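Local coordinates for antifreeze protein type II (Clupea harengus, PDB 2PY2) that probably binds ice crystals and restrains their growth in a calcium-dependent manner, using a C-type lectin fold, at residues Ile60-Ile64 and His119-Ile124; Met10-Phe16 and Glu46-Val51; Val51-Thr55 and Gln103-Gly107. One frame throughout, in Å; residues are numbered along the deposited sequence.

Interaction 1: Ile60-Ile64 and His119-Ile124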
ATOM      1  N   ILE A  60       3.917   6.766   9.288  1.00 16.68           N
ATOM      2  CA  ILE A  60       3.327   5.574   9.876  1.00 13.61           C
ATOM      3  C   ILE A  60       3.261   4.368   8.944  1.00 12.57           C
ATOM      4  O   ILE A  60       2.768   4.477   7.816  1.00 11.33           O
ATOM      5  CB  ILE A  60       1.901   5.902  10.380  1.00 16.25           C
ATOM      6  CG1 ILE A  60       1.972   7.033  11.410  1.00 17.35           C
ATOM      7  CG2 ILE A  60       1.262   4.679  11.024  1.00 16.67           C
ATOM      8  CD1 ILE A  60       0.631   7.684  11.705  1.00 18.27           C
ATOM      9  N   PRO A  61       3.776   3.210   9.402  1.00  9.96           N
ATOM     10  CA  PRO A  61       3.778   1.952   8.631  1.00 10.78           C
ATOM     11  C   PRO A  61       2.353   1.701   8.138  1.00 11.51           C
ATOM     12  O   PRO A  61       1.400   1.738   8.925  1.00 14.20           O
ATOM     13  CB  PRO A  61       4.224   0.928   9.661  1.00 10.78           C
ATOM     14  CG  PRO A  61       5.196   1.710  10.489  1.00 12.57           C
ATOM     15  CD  PRO A  61       4.464   3.028  10.694  1.00 11.63           C
ATOM     16  N   SER A  62       2.208   1.430   6.845  1.00 11.22           N
ATOM     17  CA  SER A  62       0.885   1.256   6.260  1.00 10.51           C
ATOM     18  C   SER A  62       0.797   0.158   5.195  1.00  9.70           C
ATOM     19  O   SER A  62       1.753  -0.104   4.477  1.00 10.15           O
ATOM     20  CB  SER A  62       0.449   2.574   5.612  1.00 12.54           C
ATOM     21  OG  SER A  62       0.454   3.653   6.538  1.00 11.18           O
ATOM     22  N   TRP A  63      -0.368  -0.477   5.108  1.00  9.40           N
ATOM     23  CA  TRP A  63      -0.609  -1.500   4.094  1.00  7.93           C
ATOM     24  C   TRP A  63      -0.824  -0.824   2.741  1.00  9.00           C
ATOM     25  O   TRP A  63      -1.451   0.237   2.667  1.00 10.12           O
ATOM     26  CB  TRP A  63      -1.908  -2.257   4.391  1.00  7.61           C
ATOM     27  CG  TRP A  63      -1.848  -3.257   5.469  1.00  8.22           C
ATOM     28  CD1 TRP A  63      -2.689  -3.361   6.537  1.00  7.98           C
ATOM     29  CD2 TRP A  63      -0.949  -4.359   5.553  1.00  9.21           C
ATOM     30  NE1 TRP A  63      -2.367  -4.462   7.284  1.00  9.70           N
ATOM     31  CE2 TRP A  63      -1.304  -5.098   6.701  1.00 11.01           C
ATOM     32  CE3 TRP A  63       0.122  -4.799   4.767  1.00 11.35           C
ATOM     33  CZ2 TRP A  63      -0.627  -6.257   7.083  1.00 10.49           C
ATOM     34  CZ3 TRP A  63       0.797  -5.954   5.148  1.00 11.22           C
ATOM     35  CH2 TRP A  63       0.416  -6.667   6.295  1.00 11.95           C
ATOM     36  N   ILE A  64      -0.298  -1.434   1.683  1.00  8.81           N
ATOM     37  CA  ILE A  64      -0.558  -0.975   0.335  1.00  8.67           C
ATOM     38  C   ILE A  64      -1.088  -2.218  -0.394  1.00  9.64           C
ATOM     39  O   ILE A  64      -1.025  -3.323   0.143  1.00 10.78           O
ATOM     40  CB  ILE A  64       0.667  -0.323  -0.370  1.00  7.90           C
ATOM     41  CG1 ILE A  64       1.911  -1.190  -0.277  1.00 11.11           C
ATOM     42  CG2 ILE A  64       0.893   1.066   0.224  1.00  9.01           C
ATOM     43  CD1 ILE A  64       3.087  -0.578  -1.053  1.00 13.80           C
ATOM     44  N   HIS A 119      -1.360  -8.987  10.264  1.00 11.56           N
ATOM     45  CA  HIS A 119      -0.902  -7.895  11.127  1.00 12.33           C
ATOM     46  C   HIS A 119      -1.805  -6.688  10.956  1.00 11.76           C
ATOM     47  O   HIS A 119      -2.240  -6.400   9.846  1.00 11.64           O
ATOM     48  CB  HIS A 119       0.524  -7.485  10.750  1.00 12.80           C
ATOM     49  CG  HIS A 119       1.572  -8.440  11.223  1.00 10.68           C
ATOM     50  ND1 HIS A 119       1.286  -9.735  11.601  1.00 15.06           N
ATOM     51  CD2 HIS A 119       2.911  -8.298  11.347  1.00 12.79           C
ATOM     52  CE1 HIS A 119       2.407 -10.349  11.939  1.00 11.82           C
ATOM     53  NE2 HIS A 119       3.408  -9.499  11.795  1.00 16.20           N
ATOM     54  N   LEU A 120      -2.054  -5.961  12.042  1.00 11.63           N
ATOM     55  CA  LEU A 120      -2.900  -4.771  11.967  1.00 13.61           C
ATOM     56  C   LEU A 120      -2.081  -3.521  11.647  1.00 14.31           C
ATOM     57  O   LEU A 120      -1.108  -3.234  12.333  1.00 15.69           O
ATOM     58  CB  LEU A 120      -3.626  -4.540  13.300  1.00 15.56           C
ATOM     59  CG  LEU A 120      -4.559  -5.631  13.838  1.00 19.40           C
ATOM     60  CD1 LEU A 120      -5.538  -6.033  12.763  1.00 20.07           C
ATOM     61  CD2 LEU A 120      -3.765  -6.842  14.290  1.00 24.11           C
ATOM     62  N   HIS A 121      -2.472  -2.794  10.603  1.00 11.20           N
ATOM     63  CA  HIS A 121      -1.799  -1.553  10.229  1.00 12.98           C
ATOM     64  C   HIS A 121      -2.756  -0.560   9.590  1.00 14.02           C
ATOM     65  O   HIS A 121      -3.865  -0.913   9.174  1.00 13.81           O
ATOM     66  CB  HIS A 121      -0.658  -1.823   9.245  1.00 12.93           C
ATOM     67  CG  HIS A 121       0.512  -2.523   9.856  1.00 12.84           C
ATOM     68  ND1 HIS A 121       1.271  -1.960  10.858  1.00 13.42           N
ATOM     69  CD2 HIS A 121       1.063  -3.731   9.598  1.00 13.71           C
ATOM     70  CE1 HIS A 121       2.244  -2.791  11.190  1.00 13.12           C
ATOM     71  NE2 HIS A 121       2.139  -3.874  10.442  1.00 12.71           N
ATOM     72  N   SER A 122      -2.323   0.696   9.541  1.00 13.07           N
ATOM     73  CA  SER A 122      -3.091   1.743   8.901  1.00 12.77           C
ATOM     74  C   SER A 122      -2.944   1.401   7.425  1.00 12.01           C
ATOM     75  O   SER A 122      -2.229   0.461   7.086  1.00 11.36           O
ATOM     76  CB  SER A 122      -2.457   3.102   9.184  1.00 14.87           C
ATOM     77  OG  SER A 122      -2.425   3.334  10.576  1.00 18.34           O
ATOM     78  N   SER A 123      -3.592   2.148   6.541  1.00 12.87           N
ATOM     79  CA  SER A 123      -3.473   1.814   5.132  1.00 14.29           C
ATOM     80  C   SER A 123      -3.678   2.986   4.191  1.00 13.95           C
ATOM     81  O   SER A 123      -4.143   4.056   4.590  1.00 14.44           O
ATOM     82  CB  SER A 123      -4.456   0.689   4.785  1.00 15.57           C
ATOM     83  OG  SER A 123      -5.793   1.069   5.076  1.00 15.21           O
ATOM     84  N   ILE A 124      -3.307   2.775   2.933  1.00 13.85           N
ATOM     85  CA  ILE A 124      -3.450   3.796   1.908  1.00 14.16           C
ATOM     86  C   ILE A 124      -4.420   3.281   0.861  1.00 14.85           C
ATOM     87  O   ILE A 124      -4.202   2.200   0.308  1.00 12.63           O
ATOM     88  CB  ILE A 124      -2.123   4.064   1.168  1.00 15.27           C
ATOM     89  CG1 ILE A 124      -0.962   4.199   2.164  1.00 16.64           C
ATOM     90  CG2 ILE A 124      -2.278   5.300   0.282  1.00 17.25           C
ATOM     91  CD1 ILE A 124      -1.120   5.312   3.161  1.00 17.18           C
TER
HETATM   92  O   HOH W   1       0.360   0.832  11.094  1.00 17.76           O
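W63 is the centre of this contact, losing 120 Å² to H119-I124. Its backbone is held at both ends: W63 N donates to S122 O (2.9 Å), and I124 N donates to W63 O (3.2 Å). This bonding of one residue to the two that flank S123 is the signature of a parallel bridge, here W63 with S123, whose CA atoms are 4.5 Å apart. The short strands are strongly twisted, 44° between their directions. The indole lies back along the incoming chain, where W63 NE1 makes a weak hydrogen bond to H119 O (3.2 Å); L23 O is a second weak acceptor for it. H121 packs on one face of the indole. Its CB sits 3.9 Å from the centroid of the five-membered ring as a CH-pi contact, and the imidazole edge points at that face in a T-shaped pair (planes at 77°, centroids 5.3 Å apart). W63 and I64 start the WIGG sequence, matching the WIGL motif of C-type lectin domains, in which this central strand joins the C-terminal strand to the long-loop half; here 62-64 also pairs with 101-106, and W25 meets the indole edge-to-face. Before the bridge the chains diverge, and a water fills the gap: it donates to P61 O (2.6 Å), accepts from S122 N (3.1 Å) and bonds H121 ND1 (2.9 Å). At the far end of the segment I124 sets its side chain beside the first strand, I124 CD1 lying 4.0 Å from S62 CB and I124 CG1 4.1 Å from I64 CG2.

Interaction 2: Met10-Phe16 and Glu46-Val51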
ATOM      1  N   MET A  10      -5.455  14.382  -4.471  1.00 25.61           N
ATOM      2  CA  MET A  10      -5.141  14.040  -5.851  1.00 27.05           C
ATOM      3  C   MET A  10      -3.676  14.028  -6.256  1.00 27.06           C
ATOM      4  O   MET A  10      -2.899  14.898  -5.869  1.00 25.87           O
ATOM      5  CB  MET A  10      -5.893  14.979  -6.792  1.00 31.16           C
ATOM      6  CG  MET A  10      -5.565  14.787  -8.256  1.00 35.21           C
ATOM      7  SD  MET A  10      -6.230  16.132  -9.250  1.00 43.26           S
ATOM      8  CE  MET A  10      -4.817  17.246  -9.294  1.00 41.83           C
ATOM      9  N   PHE A  11      -3.320  13.032  -7.060  1.00 27.50           N
ATOM     10  CA  PHE A  11      -1.971  12.906  -7.587  1.00 28.57           C
ATOM     11  C   PHE A  11      -1.980  12.054  -8.847  1.00 28.88           C
ATOM     12  O   PHE A  11      -2.413  10.899  -8.832  1.00 27.46           O
ATOM     13  CB  PHE A  11      -1.017  12.267  -6.577  1.00 29.04           C
ATOM     14  CG  PHE A  11       0.366  12.038  -7.129  1.00 30.57           C
ATOM     15  CD1 PHE A  11       1.283  13.083  -7.205  1.00 30.24           C
ATOM     16  CD2 PHE A  11       0.729  10.790  -7.631  1.00 30.20           C
ATOM     17  CE1 PHE A  11       2.542  12.890  -7.775  1.00 31.82           C
ATOM     18  CE2 PHE A  11       1.985  10.588  -8.205  1.00 31.42           C
ATOM     19  CZ  PHE A  11       2.891  11.637  -8.277  1.00 30.51           C
ATOM     20  N   ASN A  12      -1.505  12.641  -9.938  1.00 30.04           N
ATOM     21  CA  ASN A  12      -1.420  11.953 -11.218  1.00 30.94           C
ATOM     22  C   ASN A  12      -2.693  11.230 -11.634  1.00 29.69           C
ATOM     23  O   ASN A  12      -2.661  10.042 -11.957  1.00 30.53           O
ATOM     24  CB  ASN A  12      -0.252  10.966 -11.193  1.00 34.06           C
ATOM     25  CG  ASN A  12       0.731  11.205 -12.315  1.00 37.37           C
ATOM     26  OD1 ASN A  12       0.395  11.057 -13.491  1.00 38.22           O
ATOM     27  ND2 ASN A  12       1.953  11.591 -11.959  1.00 39.17           N
ATOM     28  N   GLY A  13      -3.812  11.946 -11.615  1.00 27.85           N
ATOM     29  CA  GLY A  13      -5.075  11.362 -12.033  1.00 27.32           C
ATOM     30  C   GLY A  13      -5.762  10.408 -11.078  1.00 26.59           C
ATOM     31  O   GLY A  13      -6.784   9.817 -11.427  1.00 25.98           O
ATOM     32  N   ARG A  14      -5.217  10.247  -9.879  1.00 25.41           N
ATOM     33  CA  ARG A  14      -5.816   9.349  -8.900  1.00 25.08           C
ATOM     34  C   ARG A  14      -6.054  10.106  -7.598  1.00 24.55           C
ATOM     35  O   ARG A  14      -5.456  11.161  -7.367  1.00 24.43           O
ATOM     36  CB  ARG A  14      -4.881   8.169  -8.627  1.00 25.76           C
ATOM     37  CG  ARG A  14      -4.317   7.514  -9.874  1.00 27.18           C
ATOM     38  CD  ARG A  14      -3.116   6.641  -9.521  1.00 27.68           C
ATOM     39  NE  ARG A  14      -3.490   5.533  -8.655  1.00 25.91           N
ATOM     40  CZ  ARG A  14      -2.621   4.770  -8.000  1.00 27.63           C
ATOM     41  NH1 ARG A  14      -1.316   5.000  -8.108  1.00 25.15           N
ATOM     42  NH2 ARG A  14      -3.060   3.774  -7.242  1.00 27.84           N
ATOM     43  N   CYS A  15      -6.932   9.567  -6.760  1.00 23.99           N
ATOM     44  CA  CYS A  15      -7.237  10.163  -5.464  1.00 24.32           C
ATOM     45  C   CYS A  15      -6.751   9.188  -4.400  1.00 22.31           C
ATOM     46  O   CYS A  15      -6.930   7.976  -4.526  1.00 20.86           O
ATOM     47  CB  CYS A  15      -8.740  10.410  -5.313  1.00 28.80           C
ATOM     48  SG  CYS A  15      -9.431  11.522  -6.583  1.00 36.98           S
ATOM     49  N   PHE A  16      -6.132   9.725  -3.358  1.00 19.25           N
ATOM     50  CA  PHE A  16      -5.581   8.909  -2.285  1.00 18.58           C
ATOM     51  C   PHE A  16      -6.158   9.248  -0.927  1.00 19.00           C
ATOM     52  O   PHE A  16      -6.571  10.385  -0.674  1.00 18.53           O
ATOM     53  CB  PHE A  16      -4.064   9.092  -2.231  1.00 18.88           C
ATOM     54  CG  PHE A  16      -3.350   8.586  -3.446  1.00 18.89           C
ATOM     55  CD1 PHE A  16      -2.783   7.314  -3.459  1.00 15.00           C
ATOM     56  CD2 PHE A  16      -3.237   9.381  -4.580  1.00 17.98           C
ATOM     57  CE1 PHE A  16      -2.117   6.847  -4.580  1.00 16.19           C
ATOM     58  CE2 PHE A  16      -2.568   8.921  -5.714  1.00 19.45           C
ATOM     59  CZ  PHE A  16      -2.007   7.654  -5.716  1.00 19.08           C
ATOM     60  N   GLU A  46       8.087   9.543  -7.183  1.00 18.86           N
ATOM     61  CA  GLU A  46       7.233  10.714  -7.037  1.00 19.81           C
ATOM     62  C   GLU A  46       5.918  10.337  -6.348  1.00 18.98           C
ATOM     63  O   GLU A  46       5.416  11.063  -5.485  1.00 17.54           O
ATOM     64  CB  GLU A  46       6.951  11.317  -8.416  1.00 24.42           C
ATOM     65  CG  GLU A  46       8.179  11.941  -9.102  1.00 29.40           C
ATOM     66  CD  GLU A  46       9.373  10.993  -9.217  1.00 31.65           C
ATOM     67  OE1 GLU A  46       9.252   9.920  -9.857  1.00 30.47           O
ATOM     68  OE2 GLU A  46      10.444  11.330  -8.664  1.00 33.81           O
ATOM     69  N   GLU A  47       5.366   9.192  -6.728  1.00 17.00           N
ATOM     70  CA  GLU A  47       4.111   8.737  -6.136  1.00 16.69           C
ATOM     71  C   GLU A  47       4.365   8.287  -4.701  1.00 14.64           C
ATOM     72  O   GLU A  47       3.563   8.540  -3.802  1.00 15.91           O
ATOM     73  CB  GLU A  47       3.542   7.585  -6.960  1.00 18.68           C
ATOM     74  CG  GLU A  47       2.045   7.418  -6.830  1.00 24.51           C
ATOM     75  CD  GLU A  47       1.446   6.674  -8.015  1.00 26.55           C
ATOM     76  OE1 GLU A  47       0.434   7.159  -8.569  1.00 29.45           O
ATOM     77  OE2 GLU A  47       1.989   5.612  -8.394  1.00 25.81           O
ATOM     78  N   SER A  48       5.495   7.626  -4.494  1.00 13.83           N
ATOM     79  CA  SER A  48       5.866   7.151  -3.175  1.00 15.21           C
ATOM     80  C   SER A  48       5.982   8.321  -2.217  1.00 16.18           C
ATOM     81  O   SER A  48       5.512   8.260  -1.090  1.00 15.91           O
ATOM     82  CB  SER A  48       7.203   6.419  -3.221  1.00 16.37           C
ATOM     83  OG  SER A  48       7.590   6.050  -1.908  1.00 16.50           O
ATOM     84  N   THR A  49       6.620   9.394  -2.674  1.00 16.19           N
ATOM     85  CA  THR A  49       6.790  10.577  -1.846  1.00 15.53           C
ATOM     86  C   THR A  49       5.440  11.211  -1.519  1.00 16.16           C
ATOM     87  O   THR A  49       5.184  11.589  -0.372  1.00 14.86           O
ATOM     88  CB  THR A  49       7.711  11.581  -2.560  1.00 16.27           C
ATOM     89  OG1 THR A  49       8.999  10.976  -2.721  1.00 17.87           O
ATOM     90  CG2 THR A  49       7.851  12.869  -1.762  1.00 19.58           C
ATOM     91  N   PHE A  50       4.569  11.306  -2.518  1.00 15.41           N
ATOM     92  CA  PHE A  50       3.246  11.879  -2.313  1.00 17.18           C
ATOM     93  C   PHE A  50       2.469  11.102  -1.256  1.00 16.66           C
ATOM     94  O   PHE A  50       1.846  11.689  -0.373  1.00 16.10           O
ATOM     95  CB  PHE A  50       2.438  11.880  -3.612  1.00 17.67           C
ATOM     96  CG  PHE A  50       1.043  12.411  -3.443  1.00 19.99           C
ATOM     97  CD1 PHE A  50       0.803  13.782  -3.448  1.00 21.68           C
ATOM     98  CD2 PHE A  50      -0.022  11.545  -3.217  1.00 21.80           C
ATOM     99  CE1 PHE A  50      -0.482  14.287  -3.226  1.00 23.53           C
ATOM    100  CE2 PHE A  50      -1.308  12.035  -2.993  1.00 23.90           C
ATOM    101  CZ  PHE A  50      -1.538  13.407  -2.996  1.00 23.34           C
ATOM    102  N   VAL A  51       2.495   9.776  -1.349  1.00 16.97           N
ATOM    103  CA  VAL A  51       1.771   8.972  -0.376  1.00 17.64           C
ATOM    104  C   VAL A  51       2.412   9.083   1.003  1.00 17.34           C
ATOM    105  O   VAL A  51       1.710   9.130   2.012  1.00 17.53           O
ATOM    106  CB  VAL A  51       1.687   7.490  -0.814  1.00 18.84           C
ATOM    107  CG1 VAL A  51       0.898   7.381  -2.108  1.00 18.22           C
ATOM    108  CG2 VAL A  51       3.064   6.923  -0.995  1.00 23.32           C
TER
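The two largest bumps here, F11 from the hairpin and F50 from the helix, are set into each other like two steps. Their rings are near parallel (20°) but slid apart, centroids 5.0 Å from each other, so each ring covers the foot of the opposite side chain. F11 CB sits 3.5 Å from the centroid of the F50 ring, almost on its normal, and F50 CB sits 4.2 Å from the centroid of the F11 ring, both CH-pi contacts. F16, two strand residues beyond R14, closes the inner side of the pocket: F16 CD2 meets F50 CE2 at 3.6 Å, the planes oblique, and F16 CD1 meets V51 CG1 at 3.9 Å, completing an aromatic cluster backed by an aliphatic residue. The hairpin carrying F11 and F16 is closed by a type I' turn, N12 and G13 at its corners, with F11 and R14 joined by two backbone hydrogen bonds. An N-terminal hairpin of this kind, tied here by the C4-C15 disulfide, marks long-form C-type lectin domains, and helix 45-52 is the second helix of that fold. Beside the CE2 corner of the F11 ring, E47 CG packs obliquely, 3.5 Å from F11 CE2. The E47 carboxylate reaches on to R14, whose NH1 forms a salt bridge with E47 OE1 (2.8 Å); S41 O also accepts from R14 NH1, and E47 OE2 takes the amide of H43.

Interaction 3: Val51-Thr55 and Gln103-Gly107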
ATOM      1  N   VAL A  51       2.495   9.776  -1.349  1.00 16.97           N
ATOM      2  CA  VAL A  51       1.771   8.972  -0.376  1.00 17.64           C
ATOM      3  C   VAL A  51       2.412   9.083   1.003  1.00 17.34           C
ATOM      4  O   VAL A  51       1.710   9.130   2.012  1.00 17.53           O
ATOM      5  CB  VAL A  51       1.687   7.490  -0.814  1.00 18.84           C
ATOM      6  CG1 VAL A  51       0.898   7.381  -2.108  1.00 18.22           C
ATOM      7  CG2 VAL A  51       3.064   6.923  -0.995  1.00 23.32           C
ATOM      8  N   LYS A  52       3.741   9.141   1.062  1.00 15.57           N
ATOM      9  CA  LYS A  52       4.394   9.282   2.357  1.00 16.71           C
ATOM     10  C   LYS A  52       3.927  10.566   3.037  1.00 17.37           C
ATOM     11  O   LYS A  52       3.793  10.612   4.252  1.00 17.75           O
ATOM     12  CB  LYS A  52       5.917   9.295   2.207  1.00 15.83           C
ATOM     13  CG  LYS A  52       6.510   7.906   2.020  1.00 17.90           C
ATOM     14  CD  LYS A  52       8.031   7.940   2.010  1.00 19.57           C
ATOM     15  CE  LYS A  52       8.604   6.529   1.971  1.00 19.88           C
ATOM     16  NZ  LYS A  52      10.097   6.545   1.901  1.00 21.50           N
ATOM     17  N   GLU A  53       3.662  11.603   2.251  1.00 19.34           N
ATOM     18  CA  GLU A  53       3.207  12.870   2.817  1.00 21.65           C
ATOM     19  C   GLU A  53       1.794  12.782   3.392  1.00 21.72           C
ATOM     20  O   GLU A  53       1.325  13.710   4.042  1.00 22.21           O
ATOM     21  CB  GLU A  53       3.278  13.979   1.766  1.00 25.82           C
ATOM     22  CG  GLU A  53       4.693  14.269   1.308  1.00 30.61           C
ATOM     23  CD  GLU A  53       4.755  15.318   0.223  1.00 35.12           C
ATOM     24  OE1 GLU A  53       4.049  15.166  -0.799  1.00 37.52           O
ATOM     25  OE2 GLU A  53       5.519  16.291   0.394  1.00 39.82           O
ATOM     26  N   LEU A  54       1.118  11.663   3.157  1.00 20.13           N
ATOM     27  CA  LEU A  54      -0.228  11.469   3.684  1.00 20.89           C
ATOM     28  C   LEU A  54      -0.196  10.700   5.001  1.00 20.88           C
ATOM     29  O   LEU A  54      -1.219  10.588   5.682  1.00 19.36           O
ATOM     30  CB  LEU A  54      -1.087  10.678   2.693  1.00 21.87           C
ATOM     31  CG  LEU A  54      -1.415  11.302   1.343  1.00 23.41           C
ATOM     32  CD1 LEU A  54      -2.331  10.369   0.570  1.00 25.15           C
ATOM     33  CD2 LEU A  54      -2.083  12.646   1.556  1.00 25.03           C
ATOM     34  N   THR A  55       0.980  10.188   5.361  1.00 20.26           N
ATOM     35  CA  THR A  55       1.131   9.379   6.567  1.00 20.72           C
ATOM     36  C   THR A  55       1.690  10.073   7.815  1.00 22.23           C
ATOM     37  O   THR A  55       2.157   9.411   8.740  1.00 20.62           O
ATOM     38  CB  THR A  55       1.981   8.128   6.254  1.00 18.84           C
ATOM     39  OG1 THR A  55       3.316   8.516   5.896  1.00 17.08           O
ATOM     40  CG2 THR A  55       1.372   7.377   5.082  1.00 17.63           C
ATOM     41  N   GLN A 103       3.860  -3.958   3.031  1.00  9.51           N
ATOM     42  CA  GLN A 103       3.697  -2.912   4.031  1.00  9.13           C
ATOM     43  C   GLN A 103       4.735  -1.843   3.689  1.00 10.09           C
ATOM     44  O   GLN A 103       5.895  -2.176   3.434  1.00 11.91           O
ATOM     45  CB  GLN A 103       4.001  -3.455   5.431  1.00 10.12           C
ATOM     46  CG  GLN A 103       3.760  -2.436   6.522  1.00 11.69           C
ATOM     47  CD  GLN A 103       4.238  -2.891   7.894  1.00 13.02           C
ATOM     48  OE1 GLN A 103       4.140  -2.141   8.855  1.00 15.43           O
ATOM     49  NE2 GLN A 103       4.762  -4.117   7.988  1.00 13.70           N
ATOM     50  N   MET A 104       4.328  -0.578   3.675  1.00 10.73           N
ATOM     51  CA  MET A 104       5.275   0.508   3.392  1.00 10.84           C
ATOM     52  C   MET A 104       5.606   1.278   4.687  1.00 12.14           C
ATOM     53  O   MET A 104       5.017   1.017   5.741  1.00  9.12           O
ATOM     54  CB  MET A 104       4.708   1.471   2.338  1.00 12.44           C
ATOM     55  CG  MET A 104       3.593   2.390   2.826  1.00 16.77           C
ATOM     56  SD  MET A 104       3.162   3.643   1.583  1.00 22.77           S
ATOM     57  CE  MET A 104       4.487   4.875   1.884  1.00 18.20           C
ATOM     58  N   ASN A 105       6.549   2.224   4.608  1.00 11.93           N
ATOM     59  CA  ASN A 105       6.960   3.007   5.784  1.00 11.52           C
ATOM     60  C   ASN A 105       7.482   2.123   6.915  1.00 11.85           C
ATOM     61  O   ASN A 105       7.273   2.424   8.086  1.00 11.74           O
ATOM     62  CB  ASN A 105       5.790   3.833   6.331  1.00 12.16           C
ATOM     63  CG  ASN A 105       5.653   5.185   5.657  1.00 13.39           C
ATOM     64  OD1 ASN A 105       4.637   5.875   5.823  1.00 17.11           O
ATOM     65  ND2 ASN A 105       6.674   5.581   4.904  1.00 12.80           N
ATOM     66  N   VAL A 106       8.161   1.040   6.563  1.00 11.44           N
ATOM     67  CA  VAL A 106       8.669   0.099   7.551  1.00 12.44           C
ATOM     68  C   VAL A 106      10.093   0.403   7.977  1.00 15.00           C
ATOM     69  O   VAL A 106      10.946   0.704   7.138  1.00 15.62           O
ATOM     70  CB  VAL A 106       8.623  -1.343   6.994  1.00 12.65           C
ATOM     71  CG1 VAL A 106       9.059  -2.350   8.058  1.00 16.27           C
ATOM     72  CG2 VAL A 106       7.214  -1.647   6.495  1.00 12.34           C
ATOM     73  N   GLY A 107      10.337   0.325   9.285  1.00 15.00           N
ATOM     74  CA  GLY A 107      11.671   0.553   9.818  1.00 17.54           C
ATOM     75  C   GLY A 107      12.205   1.968   9.730  1.00 17.98           C
ATOM     76  O   GLY A 107      11.487   2.896   9.367  1.00 18.43           O
TER
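Q103, the first residue of the second segment, does not meet the helix end; its side chain lies on P61 and T115, and the contact begins with M104. The M104 side chain, with chi3 bent to m, carries its methyl across to the last turn of the helix: M104 CE lies 3.8 Å from V51 CG2 and 3.6 Å from K52 CG, so the thioether end rests on a branched side chain and the aliphatic stem of a lysine. N105 follows in a backbone conformation with positive phi, and its side chain fills the space between K52 and T55. The methylene K52 CE runs beside this amide, while the charged K52 NZ passes on to bond K110 O. T55 stands at the end of a type I turn from K52, where T55 OG1 donates to K52 O (2.7 Å) and T55 N to the same oxygen (3.1 Å), so the loop leaving the helix is compact where N105 meets it. N105 and V106 both face C111, forming a G1 beta bulge at which the strand turns its corner; V106 and G107 then lead away. Just 201 Å² is buried, yet all but one of the touching residues are buried in the fold. The C-terminal end of helix 45-52 is thus seated against strand 101-106, with strand 62-64 beside it through I64 on M104 and S62 on T55, W112 of strand 111-115 against M104, and F16 and F18 of strand 14-20 touching V51 and T55.

From the N terminus, interaction 2 is the first to close, when helix 45-52 returns to the opening hairpin after a loop that holds helix 25-33. The same helix opens interaction 3 at V51, a residue common to both. Interaction 1 opens soon afterwards at 60-64, before interaction 3 closes at 103-107, and itself closes last at 119-124, so these two cross while interaction 2 precedes them in series. Both crossing loops span Q92, D94 and E99 of the calcium site. Interactions 1 and 3 meet at S62 O and M104 N (2.7 Å), a probable hydrogen bond between neighbouring strands; I124 packs on F16, joining interactions 1 and 2.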